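Local coordinates for NAD-dependent protein deacylase 2 (Archaeoglobus fulgidus, PDB 4TWJ) that removes acetyl and longer acyl groups from protein lysines in an NAD-dependent reaction, deacetylating the chromatin protein Alba, at residues E10-S15 with A186-G191; E49-S54 with V163-P168; L115-S120 with F175-E180; K123-D128 with K159-L164; A211-V216 with I226-I231. One frame throughout, in Å; residues are numbered along the deposited sequence.

Contact 1: residues E10-S15 with A186-G191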
# COMPACT_ATOMS: atom_id res chain seq x y z
N GLU A 10 15.59 12.77 11.44
CA GLU A 10 15.34 13.76 12.50
C GLU A 10 13.84 13.93 12.74
O GLU A 10 13.39 13.93 13.89
CB GLU A 10 15.98 15.11 12.16
CG GLU A 10 17.48 15.17 12.40
CD GLU A 10 18.11 16.49 11.99
OE1 GLU A 10 17.40 17.53 11.99
OE2 GLU A 10 19.32 16.50 11.68
N ILE A 11 13.08 14.07 11.66
CA ILE A 11 11.62 14.21 11.77
C ILE A 11 11.02 12.99 12.48
O ILE A 11 10.22 13.14 13.41
CB ILE A 11 10.96 14.41 10.39
CG1 ILE A 11 11.26 15.82 9.87
CG2 ILE A 11 9.45 14.18 10.46
CD1 ILE A 11 10.99 16.02 8.40
N LEU A 12 11.41 11.80 12.05
CA LEU A 12 10.85 10.57 12.62
C LEU A 12 11.27 10.36 14.07
O LEU A 12 10.46 9.94 14.90
CB LEU A 12 11.26 9.36 11.77
CG LEU A 12 10.61 9.30 10.38
CD1 LEU A 12 11.28 8.23 9.54
CD2 LEU A 12 9.11 9.04 10.49
N ALA A 13 12.52 10.68 14.39
CA ALA A 13 13.02 10.53 15.76
C ALA A 13 12.31 11.45 16.76
O ALA A 13 12.13 11.08 17.92
CB ALA A 13 14.53 10.76 15.80
N LYS A 14 11.90 12.63 16.30
CA LYS A 14 11.21 13.62 17.14
C LYS A 14 9.69 13.45 17.19
O LYS A 14 9.03 14.06 18.03
CB LYS A 14 11.52 15.03 16.65
CG LYS A 14 12.97 15.46 16.78
CD LYS A 14 13.18 16.88 16.29
CE LYS A 14 13.12 16.98 14.77
NZ LYS A 14 13.11 18.39 14.29
N SER A 15 9.13 12.64 16.30
CA SER A 15 7.68 12.56 16.14
C SER A 15 6.98 11.87 17.32
O SER A 15 7.53 10.96 17.93
CB SER A 15 7.32 11.84 14.84
OG SER A 15 7.72 10.48 14.88
N ALA A 186 4.02 13.28 11.64
CA ALA A 186 4.92 12.93 10.54
C ALA A 186 4.21 11.95 9.61
O ALA A 186 3.57 11.01 10.07
CB ALA A 186 6.20 12.32 11.08
N PHE A 187 4.32 12.19 8.31
CA PHE A 187 3.63 11.38 7.31
C PHE A 187 4.63 11.11 6.19
O PHE A 187 5.08 12.05 5.53
CB PHE A 187 2.41 12.13 6.79
CG PHE A 187 1.43 11.28 6.03
CD1 PHE A 187 0.29 10.77 6.64
CD2 PHE A 187 1.63 11.00 4.68
CE1 PHE A 187 -0.62 10.01 5.94
CE2 PHE A 187 0.72 10.23 3.97
CZ PHE A 187 -0.40 9.74 4.60
N MET A 188 5.00 9.85 6.01
CA MET A 188 6.02 9.48 5.02
C MET A 188 5.41 8.63 3.92
O MET A 188 4.94 7.52 4.17
CB MET A 188 7.18 8.74 5.69
CG MET A 188 8.26 8.29 4.70
SD MET A 188 9.82 7.82 5.47
CE MET A 188 9.32 6.43 6.47
N VAL A 189 5.41 9.16 2.70
CA VAL A 189 4.96 8.44 1.52
C VAL A 189 6.14 7.65 0.95
O VAL A 189 7.23 8.21 0.79
CB VAL A 189 4.40 9.40 0.45
CG1 VAL A 189 4.14 8.68 -0.87
CG2 VAL A 189 3.12 10.07 0.96
N VAL A 190 5.93 6.37 0.66
CA VAL A 190 6.97 5.52 0.06
C VAL A 190 6.40 4.74 -1.13
O VAL A 190 5.49 3.93 -0.97
CB VAL A 190 7.56 4.52 1.07
CG1 VAL A 190 8.73 3.75 0.45
CG2 VAL A 190 8.01 5.23 2.34
N GLY A 191 6.94 4.98 -2.32
CA GLY A 191 6.56 4.21 -3.49
C GLY A 191 5.14 4.44 -3.98
O GLY A 191 4.46 3.49 -4.34
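A helix laid on the parallel sheet of the Rossmann-type, NAD-binding domain of a sirtuin makes this contact: Ile11 and Leu12 of helix 2-14, and Ser15 just after it, rest on Ala186 and Met188 of strand 186-190. The short axes come within 9.1 Å and their directions differ by 136°, and no hydrogen bond joins the two segments, so apolar packing does the work. Ala186 is the meeting point. Its methyl points at the helix and is shared by three side chains: Ala186 CB lies 3.8 Å from Ile11 CG2. Ala186 CB is also 4.0 Å from Ser15 CB, with CD2 of Leu12 a little farther off. Ile11 reaches it because CG2 stands anti to the backbone N, while CG1 lies beside that nitrogen. One step along the same side of the strand, Met188 runs across Leu12 at about a right angle. Its chain is extended as far as SD and then bends at chi3 (63°), and the terminal CE meets Leu12 CD1 at 4.1 Å. Leu239 and Ile242 of helix 235-249 pack on this pair as well, Leu239 on Met188 and Ile242 on Leu12. Phe187 turns to the far side of the sheet, and the strand ends at Val190, just before Gly191 of the NAD site. Where the helix stops, the hydroxyl of Ser15 folds back on its last turn: Ser15 OG donates to Leu12 O at 2.8 Å, tilted 26° from the carbonyl plane.

Contact 2: residues E49-S54 with V163-P168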
# COMPACT_ATOMS: atom_id res chain seq x y z
N GLU A 49 -10.04 -2.77 -18.59
CA GLU A 49 -10.28 -4.19 -18.81
C GLU A 49 -9.59 -5.06 -17.76
O GLU A 49 -10.08 -6.13 -17.43
CB GLU A 49 -9.80 -4.59 -20.21
N VAL A 50 -8.46 -4.58 -17.23
CA VAL A 50 -7.63 -5.38 -16.34
C VAL A 50 -8.02 -5.25 -14.86
O VAL A 50 -8.09 -6.26 -14.16
CB VAL A 50 -6.15 -4.98 -16.48
N ALA A 51 -8.27 -4.03 -14.40
CA ALA A 51 -8.30 -3.77 -12.95
C ALA A 51 -9.50 -2.94 -12.45
O ALA A 51 -9.44 -2.37 -11.36
CB ALA A 51 -7.00 -3.10 -12.53
N SER A 52 -10.58 -2.90 -13.22
CA SER A 52 -11.79 -2.17 -12.83
C SER A 52 -12.97 -3.12 -12.63
O SER A 52 -12.98 -4.24 -13.15
CB SER A 52 -12.15 -1.11 -13.88
OG SER A 52 -12.73 -1.70 -15.03
N ILE A 53 -13.97 -2.66 -11.89
CA ILE A 53 -15.16 -3.47 -11.62
C ILE A 53 -15.98 -3.71 -12.89
O ILE A 53 -16.50 -4.81 -13.09
CB ILE A 53 -16.04 -2.88 -10.48
CG1 ILE A 53 -17.18 -3.84 -10.11
CG2 ILE A 53 -16.59 -1.50 -10.84
CD1 ILE A 53 -16.71 -5.19 -9.62
N SER A 54 -16.09 -2.71 -13.76
CA SER A 54 -16.78 -2.90 -15.04
C SER A 54 -16.03 -3.92 -15.90
O SER A 54 -16.65 -4.75 -16.56
CB SER A 54 -16.94 -1.57 -15.79
OG SER A 54 -15.69 -0.94 -16.01
N VAL A 163 -10.32 -3.81 -3.66
CA VAL A 163 -11.03 -2.69 -4.25
C VAL A 163 -10.49 -2.51 -5.67
O VAL A 163 -9.34 -2.13 -5.85
CB VAL A 163 -10.81 -1.40 -3.45
CG1 VAL A 163 -11.55 -0.23 -4.10
CG2 VAL A 163 -11.28 -1.58 -2.01
N LEU A 164 -11.33 -2.79 -6.67
CA LEU A 164 -10.97 -2.52 -8.05
C LEU A 164 -11.31 -1.08 -8.38
O LEU A 164 -12.09 -0.45 -7.68
CB LEU A 164 -11.73 -3.45 -9.00
CG LEU A 164 -11.48 -4.94 -8.78
CD1 LEU A 164 -12.33 -5.76 -9.75
CD2 LEU A 164 -10.01 -5.27 -8.94
N PHE A 165 -10.72 -0.56 -9.45
CA PHE A 165 -11.09 0.78 -9.92
C PHE A 165 -12.60 0.82 -10.17
O PHE A 165 -13.17 -0.12 -10.71
CB PHE A 165 -10.30 1.17 -11.16
CG PHE A 165 -8.88 1.57 -10.86
CD1 PHE A 165 -8.57 2.88 -10.53
CD2 PHE A 165 -7.85 0.63 -10.89
CE1 PHE A 165 -7.27 3.25 -10.24
CE2 PHE A 165 -6.55 0.99 -10.61
CZ PHE A 165 -6.25 2.31 -10.28
N GLY A 166 -13.23 1.90 -9.72
CA GLY A 166 -14.68 2.06 -9.83
C GLY A 166 -15.47 1.57 -8.63
O GLY A 166 -16.70 1.71 -8.61
N GLU A 167 -14.80 1.00 -7.63
CA GLU A 167 -15.45 0.57 -6.40
C GLU A 167 -15.13 1.52 -5.25
O GLU A 167 -14.04 2.08 -5.20
CB GLU A 167 -14.99 -0.84 -6.00
CG GLU A 167 -15.33 -1.91 -7.01
CD GLU A 167 -15.18 -3.31 -6.44
OE1 GLU A 167 -16.21 -3.93 -6.09
OE2 GLU A 167 -14.04 -3.78 -6.31
N PRO A 168 -16.06 1.66 -4.29
CA PRO A 168 -15.75 2.43 -3.09
C PRO A 168 -14.84 1.65 -2.16
O PRO A 168 -14.76 0.42 -2.25
CB PRO A 168 -17.13 2.64 -2.45
CG PRO A 168 -17.90 1.43 -2.86
CD PRO A 168 -17.42 1.08 -4.24
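This is a backbone-to-backbone contact between the link joining helices 48-51 and 53-58 and the loop that leaves strand 158-162, and Ser52 and Phe165 face each other in it as a single beta bridge. Two hydrogen bonds hold them: Phe165 N to Ala51 O, 2.9 Å, in the carbonyl plane, and Ile53 N to Phe165 O, also 2.9 Å and nearly along the C=O axis. The Ala51 oxygen also lies at the edge of the Phe165 ring, in the ring plane, 3.4 Å from CD2. Ile53 CB packs on Glu167 CG at 3.7 Å, the two side chains crossing at about a right angle, and Ile53 CD1 reaches toward the carboxylate carbon. Leu164 sets CB against the Ala51 oxygen and sends CD1 to Ser52 O at 3.8 Å. A type II turn from Leu164 to Glu167 brings the loop round; at Gly166 a side chain would run into Ile53 CG2 and the preceding carbonyl. Within the turn, Glu167 OE2 accepts Leu164 N at 2.9 Å through its anti lone pair, and the same oxygen has a salt bridge to Lys159. Ser52 caps helix 53-58, its OG bonded to Gly55 N and to Glu48 O. The bound peptide uses this loop directly: Gly166 and Glu167 form backbone hydrogen bonds with it, Val163 O bonds to its modified side chain, and Ala51 and Phe165 pack on that side chain. Such strand-like pairing of substrate with enzyme is characteristic of the sirtuin acyl-lysine cleft.

Contact 3: residues L115-S120 with F175-E180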
# COMPACT_ATOMS: atom_id res chain seq x y z
N LEU A 115 -3.31 -0.63 7.52
CA LEU A 115 -4.61 -0.26 6.98
C LEU A 115 -4.61 -0.49 5.46
O LEU A 115 -3.98 0.26 4.71
CB LEU A 115 -4.94 1.19 7.32
CG LEU A 115 -5.08 1.48 8.82
CD1 LEU A 115 -5.18 2.98 9.08
CD2 LEU A 115 -6.28 0.75 9.41
N GLU A 116 -5.31 -1.53 5.03
CA GLU A 116 -5.36 -1.93 3.63
C GLU A 116 -6.49 -1.20 2.91
O GLU A 116 -7.64 -1.67 2.88
CB GLU A 116 -5.51 -3.45 3.51
CG GLU A 116 -4.29 -4.21 4.00
CD GLU A 116 -4.46 -5.71 3.93
OE1 GLU A 116 -3.55 -6.38 3.40
OE2 GLU A 116 -5.49 -6.22 4.42
N LEU A 117 -6.16 -0.05 2.34
CA LEU A 117 -7.14 0.80 1.67
C LEU A 117 -7.87 0.09 0.55
O LEU A 117 -9.04 0.36 0.30
CB LEU A 117 -6.46 2.04 1.10
CG LEU A 117 -5.85 3.02 2.10
CD1 LEU A 117 -5.17 4.15 1.33
CD2 LEU A 117 -6.89 3.57 3.06
N HIS A 118 -7.17 -0.80 -0.15
CA HIS A 118 -7.73 -1.47 -1.31
C HIS A 118 -7.94 -2.96 -1.08
O HIS A 118 -8.06 -3.73 -2.04
CB HIS A 118 -6.84 -1.22 -2.52
CG HIS A 118 -6.71 0.22 -2.87
ND1 HIS A 118 -5.56 0.77 -3.38
CD2 HIS A 118 -7.60 1.24 -2.77
CE1 HIS A 118 -5.74 2.06 -3.59
NE2 HIS A 118 -6.97 2.38 -3.23
N GLY A 119 -8.02 -3.36 0.19
CA GLY A 119 -8.22 -4.75 0.56
C GLY A 119 -7.01 -5.61 0.25
O GLY A 119 -5.87 -5.14 0.25
N SER A 120 -7.25 -6.90 -0.01
CA SER A 120 -6.18 -7.84 -0.31
C SER A 120 -6.72 -9.09 -0.97
O SER A 120 -7.93 -9.29 -1.02
CB SER A 120 -5.44 -8.24 0.98
OG SER A 120 -6.21 -9.17 1.73
N PHE A 175 -11.99 5.39 7.21
CA PHE A 175 -12.14 6.25 8.39
C PHE A 175 -10.89 6.22 9.25
O PHE A 175 -10.37 7.27 9.64
CB PHE A 175 -13.35 5.83 9.24
CG PHE A 175 -13.48 6.57 10.55
CD1 PHE A 175 -13.06 5.98 11.74
CD2 PHE A 175 -14.01 7.85 10.59
CE1 PHE A 175 -13.17 6.66 12.95
CE2 PHE A 175 -14.13 8.53 11.79
CZ PHE A 175 -13.71 7.94 12.97
N GLU A 176 -10.38 5.03 9.54
CA GLU A 176 -9.19 4.90 10.38
C GLU A 176 -8.00 5.59 9.73
O GLU A 176 -7.22 6.25 10.42
CB GLU A 176 -8.86 3.43 10.66
CG GLU A 176 -9.86 2.74 11.59
CD GLU A 176 -9.89 3.34 12.98
OE1 GLU A 176 -11.00 3.45 13.55
OE2 GLU A 176 -8.83 3.71 13.51
N ALA A 177 -7.86 5.44 8.42
CA ALA A 177 -6.76 6.05 7.68
C ALA A 177 -6.85 7.57 7.71
O ALA A 177 -5.84 8.26 7.88
CB ALA A 177 -6.72 5.54 6.25
N ILE A 178 -8.06 8.10 7.54
CA ILE A 178 -8.30 9.54 7.66
C ILE A 178 -7.93 10.04 9.06
O ILE A 178 -7.26 11.07 9.20
CB ILE A 178 -9.76 9.90 7.34
CG1 ILE A 178 -10.03 9.72 5.84
CG2 ILE A 178 -10.08 11.34 7.75
CD1 ILE A 178 -11.50 9.68 5.48
N GLU A 179 -8.36 9.32 10.08
CA GLU A 179 -8.03 9.68 11.46
C GLU A 179 -6.53 9.66 11.73
O GLU A 179 -6.01 10.53 12.44
CB GLU A 179 -8.77 8.76 12.44
CG GLU A 179 -10.26 9.01 12.46
CD GLU A 179 -10.60 10.42 12.89
OE1 GLU A 179 -10.19 10.79 14.01
OE2 GLU A 179 -11.24 11.15 12.11
N GLU A 180 -5.83 8.68 11.17
CA GLU A 180 -4.37 8.64 11.26
C GLU A 180 -3.75 9.87 10.60
O GLU A 180 -2.88 10.52 11.19
CB GLU A 180 -3.82 7.36 10.63
CG GLU A 180 -4.04 6.11 11.48
CD GLU A 180 -3.35 6.19 12.82
OE1 GLU A 180 -2.19 6.64 12.88
OE2 GLU A 180 -3.97 5.81 13.83
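Leu115 and Leu117 press on Ala177 where helix 171-182 covers the outer strand 114-116 of the parallel sheet, and this is the close-packed part of the contact. Leu117 CD2 meets Ala177 CB at 3.8 Å. Leu115 comes in beside it with CD1 set over the helix backbone, 3.7 Å from Ala177 N, and 4.1 Å from Ala177 CB. Both leucines thus meet the small Ala177, Leu115 at backbone and methyl, Leu117 at the methyl. Ile98 of the next strand and Leu202 of helix 201-208 complete the apolar surroundings.

The outer side is looser and ends in charge. Glu176, an exposed residue, meets Leu115 chiefly through CB, 3.9 Å from Leu115 CD2, and crosses it at about a right angle; its chain bends at chi2 (-63°), and the carboxylate leads away. Glu180 behaves similarly, touching Leu115 CD1 with CG at 4.1 Å while OE1 is hydrogen-bonded to His17 NE2. No hydrogen bond passes between the two segments.

Beyond Leu117 the chain makes a type I turn from Glu116 to Gly119, closed by Gly119 N to Glu116 O at 3.2 Å. His118, the predicted proton acceptor, sits in it, with ND1 hydrogen-bonded to Gln100 O. Strand, turn and histidine together follow the sirtuin plan, in which the edge of a Rossmann-type sheet leads into the catalytic site.

Contact 4: residues K123-D128 with K159-L164. With ZN (zinc ion), chain C.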
# COMPACT_ATOMS: atom_id res chain seq x y z
N LYS A 123 -9.02 -13.05 0.96
CA LYS A 123 -10.37 -13.60 0.93
C LYS A 123 -11.03 -13.28 -0.41
O LYS A 123 -10.73 -12.25 -1.02
CB LYS A 123 -11.21 -13.02 2.07
CG LYS A 123 -10.63 -13.21 3.46
CD LYS A 123 -10.68 -14.66 3.93
CE LYS A 123 -12.09 -15.10 4.26
NZ LYS A 123 -12.12 -16.40 4.98
N LEU A 124 -11.92 -14.16 -0.86
CA LEU A 124 -12.59 -14.02 -2.15
C LEU A 124 -14.04 -14.45 -2.07
O LEU A 124 -14.42 -15.20 -1.16
CB LEU A 124 -11.87 -14.84 -3.23
CG LEU A 124 -10.34 -14.71 -3.30
CD1 LEU A 124 -9.65 -15.73 -2.41
CD2 LEU A 124 -9.86 -14.86 -4.73
N ASP A 125 -14.85 -13.98 -3.01
CA ASP A 125 -16.27 -14.29 -3.07
C ASP A 125 -16.69 -14.62 -4.50
O ASP A 125 -16.25 -13.97 -5.44
CB ASP A 125 -17.10 -13.10 -2.62
CG ASP A 125 -16.79 -12.67 -1.21
OD1 ASP A 125 -17.35 -13.26 -0.27
OD2 ASP A 125 -15.99 -11.73 -1.05
N CYS A 126 -17.55 -15.62 -4.65
CA CYS A 126 -18.21 -15.85 -5.93
C CYS A 126 -19.38 -14.88 -6.06
O CYS A 126 -20.28 -14.86 -5.22
CB CYS A 126 -18.72 -17.28 -6.02
SG CYS A 126 -19.71 -17.60 -7.49
N LEU A 127 -19.37 -14.08 -7.12
CA LEU A 127 -20.42 -13.07 -7.33
C LEU A 127 -21.78 -13.66 -7.67
O LEU A 127 -22.80 -12.98 -7.52
CB LEU A 127 -20.01 -12.08 -8.42
CG LEU A 127 -18.70 -11.32 -8.23
CD1 LEU A 127 -18.57 -10.24 -9.30
CD2 LEU A 127 -18.59 -10.71 -6.84
N ASP A 128 -21.81 -14.91 -8.13
CA ASP A 128 -23.07 -15.55 -8.52
C ASP A 128 -23.78 -16.25 -7.36
O ASP A 128 -24.97 -16.00 -7.14
CB ASP A 128 -22.83 -16.54 -9.67
CG ASP A 128 -22.64 -15.84 -11.01
OD1 ASP A 128 -21.73 -16.23 -11.75
OD2 ASP A 128 -23.41 -14.90 -11.31
N LYS A 159 -14.30 -13.15 -7.24
CA LYS A 159 -13.71 -11.83 -7.06
C LYS A 159 -12.97 -11.76 -5.73
O LYS A 159 -13.56 -12.03 -4.69
CB LYS A 159 -14.80 -10.76 -7.10
CG LYS A 159 -14.26 -9.33 -7.12
CD LYS A 159 -15.35 -8.31 -6.86
CE LYS A 159 -14.79 -6.90 -6.85
NZ LYS A 159 -14.05 -6.60 -5.60
N PRO A 160 -11.68 -11.38 -5.75
CA PRO A 160 -11.00 -11.20 -4.48
C PRO A 160 -11.54 -9.97 -3.76
O PRO A 160 -12.06 -9.06 -4.41
CB PRO A 160 -9.54 -10.99 -4.88
CG PRO A 160 -9.61 -10.40 -6.24
CD PRO A 160 -10.86 -10.93 -6.89
N ARG A 161 -11.40 -9.93 -2.44
CA ARG A 161 -11.83 -8.77 -1.65
C ARG A 161 -10.81 -7.64 -1.77
O ARG A 161 -10.25 -7.15 -0.78
CB ARG A 161 -12.11 -9.16 -0.20
CG ARG A 161 -13.34 -10.03 -0.09
CD ARG A 161 -13.77 -10.27 1.34
NE ARG A 161 -14.82 -11.28 1.39
CZ ARG A 161 -15.25 -11.88 2.50
NH1 ARG A 161 -14.73 -11.57 3.69
NH2 ARG A 161 -16.21 -12.79 2.42
N VAL A 162 -10.59 -7.24 -3.02
CA VAL A 162 -9.73 -6.15 -3.39
C VAL A 162 -10.64 -5.07 -3.95
O VAL A 162 -11.62 -5.37 -4.63
CB VAL A 162 -8.73 -6.60 -4.47
CG1 VAL A 162 -8.05 -5.41 -5.16
CG2 VAL A 162 -7.69 -7.53 -3.87
N VAL A 163 -10.32 -3.81 -3.66
CA VAL A 163 -11.03 -2.69 -4.25
C VAL A 163 -10.49 -2.51 -5.67
O VAL A 163 -9.34 -2.13 -5.85
CB VAL A 163 -10.81 -1.40 -3.45
CG1 VAL A 163 -11.55 -0.23 -4.10
CG2 VAL A 163 -11.28 -1.58 -2.01
N LEU A 164 -11.33 -2.79 -6.67
CA LEU A 164 -10.97 -2.52 -8.05
C LEU A 164 -11.31 -1.08 -8.38
O LEU A 164 -12.09 -0.45 -7.68
CB LEU A 164 -11.73 -3.45 -9.00
CG LEU A 164 -11.48 -4.94 -8.78
CD1 LEU A 164 -12.33 -5.76 -9.75
CD2 LEU A 164 -10.01 -5.27 -8.94
ZN ZN C . -20.47 -19.75 -7.02
O HOH W 1 -15.20 -10.21 -3.16
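Strands 123-126 and 158-162 run antiparallel, with Asp125 and Lys159 as a hydrogen-bonded pair (Asp125 N to Lys159 O 2.9 Å, Lys159 N to Asp125 O 2.8 Å), Leu124 opposite Pro160 as a non-hydrogen-bonded pair, and Arg161 N donating to Lys123 O. On one face Leu124 CD2 packs on Pro160 CB at 3.9 Å. On the other, Arg161 grips Asp125 side-on: NE gives a nearly straight bond to OD2 at 2.7 Å and NH2 another to OD1 at 3.0 Å. Both oxygens use syn lone pairs, and the carboxylate and guanidinium planes lie 10° apart. Lys123 CB covers one face of the guanidinium. This is the zinc-binding module of sirtuins, a small three-stranded sheet; Cys126 SG binds the zinc ion at 2.3 Å, with Cys129, Cys150 and Cys153 completing the site. An alanine at Asp125 would probably leave the guanidinium without its carboxylate mate, free to turn, and water 1 without one of its two acceptors. That water donates to Asp125 OD2 and to Lys159 O. Leu127 CD2 lies on Lys159 CB at 3.8 Å, and the Lys159 chain bends at chi4 (-76°), where NZ donates to Val162 O.

Contact 5: residues A211-V216 with I226-I231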
# COMPACT_ATOMS: atom_id res chain seq x y z
N ALA A 211 1.33 18.04 9.79
CA ALA A 211 2.35 16.99 9.84
C ALA A 211 3.56 17.36 8.98
O ALA A 211 3.43 18.03 7.96
CB ALA A 211 1.78 15.66 9.37
N LYS A 212 4.73 16.92 9.42
CA LYS A 212 5.93 17.02 8.60
C LYS A 212 5.85 15.94 7.53
O LYS A 212 5.58 14.78 7.84
CB LYS A 212 7.18 16.84 9.45
CG LYS A 212 7.33 17.86 10.58
CD LYS A 212 7.37 19.29 10.08
CE LYS A 212 8.57 19.55 9.18
NZ LYS A 212 8.78 21.01 8.96
N MET A 213 6.09 16.34 6.28
CA MET A 213 5.81 15.49 5.13
C MET A 213 7.10 15.00 4.47
O MET A 213 7.94 15.81 4.07
CB MET A 213 4.98 16.26 4.11
CG MET A 213 3.67 16.83 4.64
SD MET A 213 2.48 15.60 5.24
CE MET A 213 2.24 14.64 3.75
N ILE A 214 7.23 13.68 4.35
CA ILE A 214 8.40 13.04 3.74
C ILE A 214 7.93 12.19 2.56
O ILE A 214 6.92 11.49 2.66
CB ILE A 214 9.13 12.13 4.75
CG1 ILE A 214 9.58 12.92 5.98
CG2 ILE A 214 10.34 11.45 4.09
CD1 ILE A 214 9.85 12.05 7.19
N ILE A 215 8.66 12.24 1.44
CA ILE A 215 8.36 11.35 0.32
C ILE A 215 9.63 10.64 -0.15
O ILE A 215 10.69 11.26 -0.26
CB ILE A 215 7.64 12.10 -0.84
CG1 ILE A 215 7.19 11.12 -1.93
CG2 ILE A 215 8.51 13.21 -1.43
CD1 ILE A 215 6.09 11.68 -2.80
N VAL A 216 9.51 9.34 -0.40
CA VAL A 216 10.59 8.51 -0.92
C VAL A 216 10.06 7.78 -2.15
O VAL A 216 9.13 6.98 -2.05
CB VAL A 216 11.05 7.48 0.13
CG1 VAL A 216 12.16 6.60 -0.44
CG2 VAL A 216 11.51 8.17 1.41
N ILE A 226 4.47 19.60 -2.03
CA ILE A 226 3.90 19.68 -0.67
C ILE A 226 4.81 19.07 0.40
O ILE A 226 4.54 19.21 1.59
CB ILE A 226 2.49 19.03 -0.57
CG1 ILE A 226 2.57 17.50 -0.56
CG2 ILE A 226 1.59 19.55 -1.69
CD1 ILE A 226 1.25 16.82 -0.27
N PHE A 227 5.88 18.39 -0.02
CA PHE A 227 6.70 17.64 0.92
C PHE A 227 7.87 18.46 1.47
O PHE A 227 8.52 19.21 0.75
CB PHE A 227 7.18 16.33 0.28
CG PHE A 227 6.08 15.33 0.11
CD1 PHE A 227 5.76 14.45 1.14
CD2 PHE A 227 5.32 15.30 -1.05
CE1 PHE A 227 4.72 13.54 1.01
CE2 PHE A 227 4.28 14.39 -1.19
CZ PHE A 227 3.98 13.51 -0.16
N ASP A 228 8.11 18.28 2.76
CA ASP A 228 9.19 18.98 3.46
C ASP A 228 10.54 18.33 3.17
O ASP A 228 11.57 19.02 3.13
CB ASP A 228 8.91 18.99 4.96
CG ASP A 228 7.62 19.69 5.30
OD1 ASP A 228 6.68 19.02 5.76
OD2 ASP A 228 7.53 20.92 5.06
N VAL A 229 10.52 17.02 2.96
CA VAL A 229 11.70 16.25 2.60
C VAL A 229 11.38 15.38 1.39
O VAL A 229 10.41 14.62 1.41
CB VAL A 229 12.15 15.35 3.77
CG1 VAL A 229 13.30 14.44 3.36
CG2 VAL A 229 12.52 16.20 4.98
N LYS A 230 12.20 15.49 0.35
CA LYS A 230 12.03 14.69 -0.86
C LYS A 230 13.28 13.87 -1.11
O LYS A 230 14.38 14.42 -1.22
CB LYS A 230 11.77 15.59 -2.07
CG LYS A 230 10.58 16.53 -1.91
CD LYS A 230 10.30 17.29 -3.20
CE LYS A 230 11.33 18.38 -3.47
NZ LYS A 230 11.23 19.51 -2.50
N ILE A 231 13.12 12.55 -1.20
CA ILE A 231 14.22 11.64 -1.47
C ILE A 231 13.93 10.87 -2.75
O ILE A 231 12.90 10.20 -2.87
CB ILE A 231 14.43 10.64 -0.30
CG1 ILE A 231 14.79 11.39 0.99
CG2 ILE A 231 15.53 9.64 -0.65
CD1 ILE A 231 14.65 10.56 2.24
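Met213 and Asp228 meet where strand 229-232, the edge of the parallel sheet, begins alongside strand 212-217, and the pairing of the two strands starts here. Met213 O accepts twice, from Asp228 N at 2.8 Å, on a bent path with 131° at the hydrogen, and from Val229 N at 3.1 Å. Met213 N is satisfied by a side chain, not a carbonyl: Asp228 OD1 takes it at 2.8 Å through its anti lone pair. Past this point regular parallel pairing takes over, with Ile215 N to Val229 O at 3.0 Å and Ile231 N to Ile215 O at 2.9 Å. Lys212 NZ stands 4.1 Å from Asp228 OD2, an attraction beyond salt-bridge range.

On one face of the sheet Ile214 lies beside Val229, and Val216 beside Ile231, each pair pointing the same way. On the other, Ile215 lies over one face of the Phe227 ring, with its CB over the ring centre, 3.6 Å from the centroid, in a CH-pi contact. Ile215 CG1 is anti to the backbone N (chi1 -173°), and CD1 beyond it touches CE2 on the ring rim. Met213 CB also packs on Phe227 CD1, at 3.6 Å. An alanine in place of Phe227 would probably open a gap against Ile215 and leave Met213 CB without the ring carbon it packs on.

The chemistry implies that the polar main chain at the start of this edge strand is paid for by one carboxylate and one doubly used carbonyl, while apolar side chains pack on both faces.

Contacts 1, 3 and 5 all belong to the six-stranded parallel sheet. Contacts 1 and 5 lie about 8 Å apart between centres and share a border, since strands 186-190 and 212-217 are neighbours; contact 3 stands at the opposite edge strand, 114-116, about 20 Å from contact 5 between centres. Contacts 2 and 4 lie toward the zinc-binding end, about 11 Å apart between centres, sharing Val163 and Leu164. Along the chain, contact 1 encloses contacts 2, 3 and 4, and contact 5 follows. The Val163 N to His118 O pair, 2.8 Å, ties contacts 2 and 4 to contact 3, so the peptide-binding loop is joined directly to the turn carrying the predicted catalytic histidine, between the two domains.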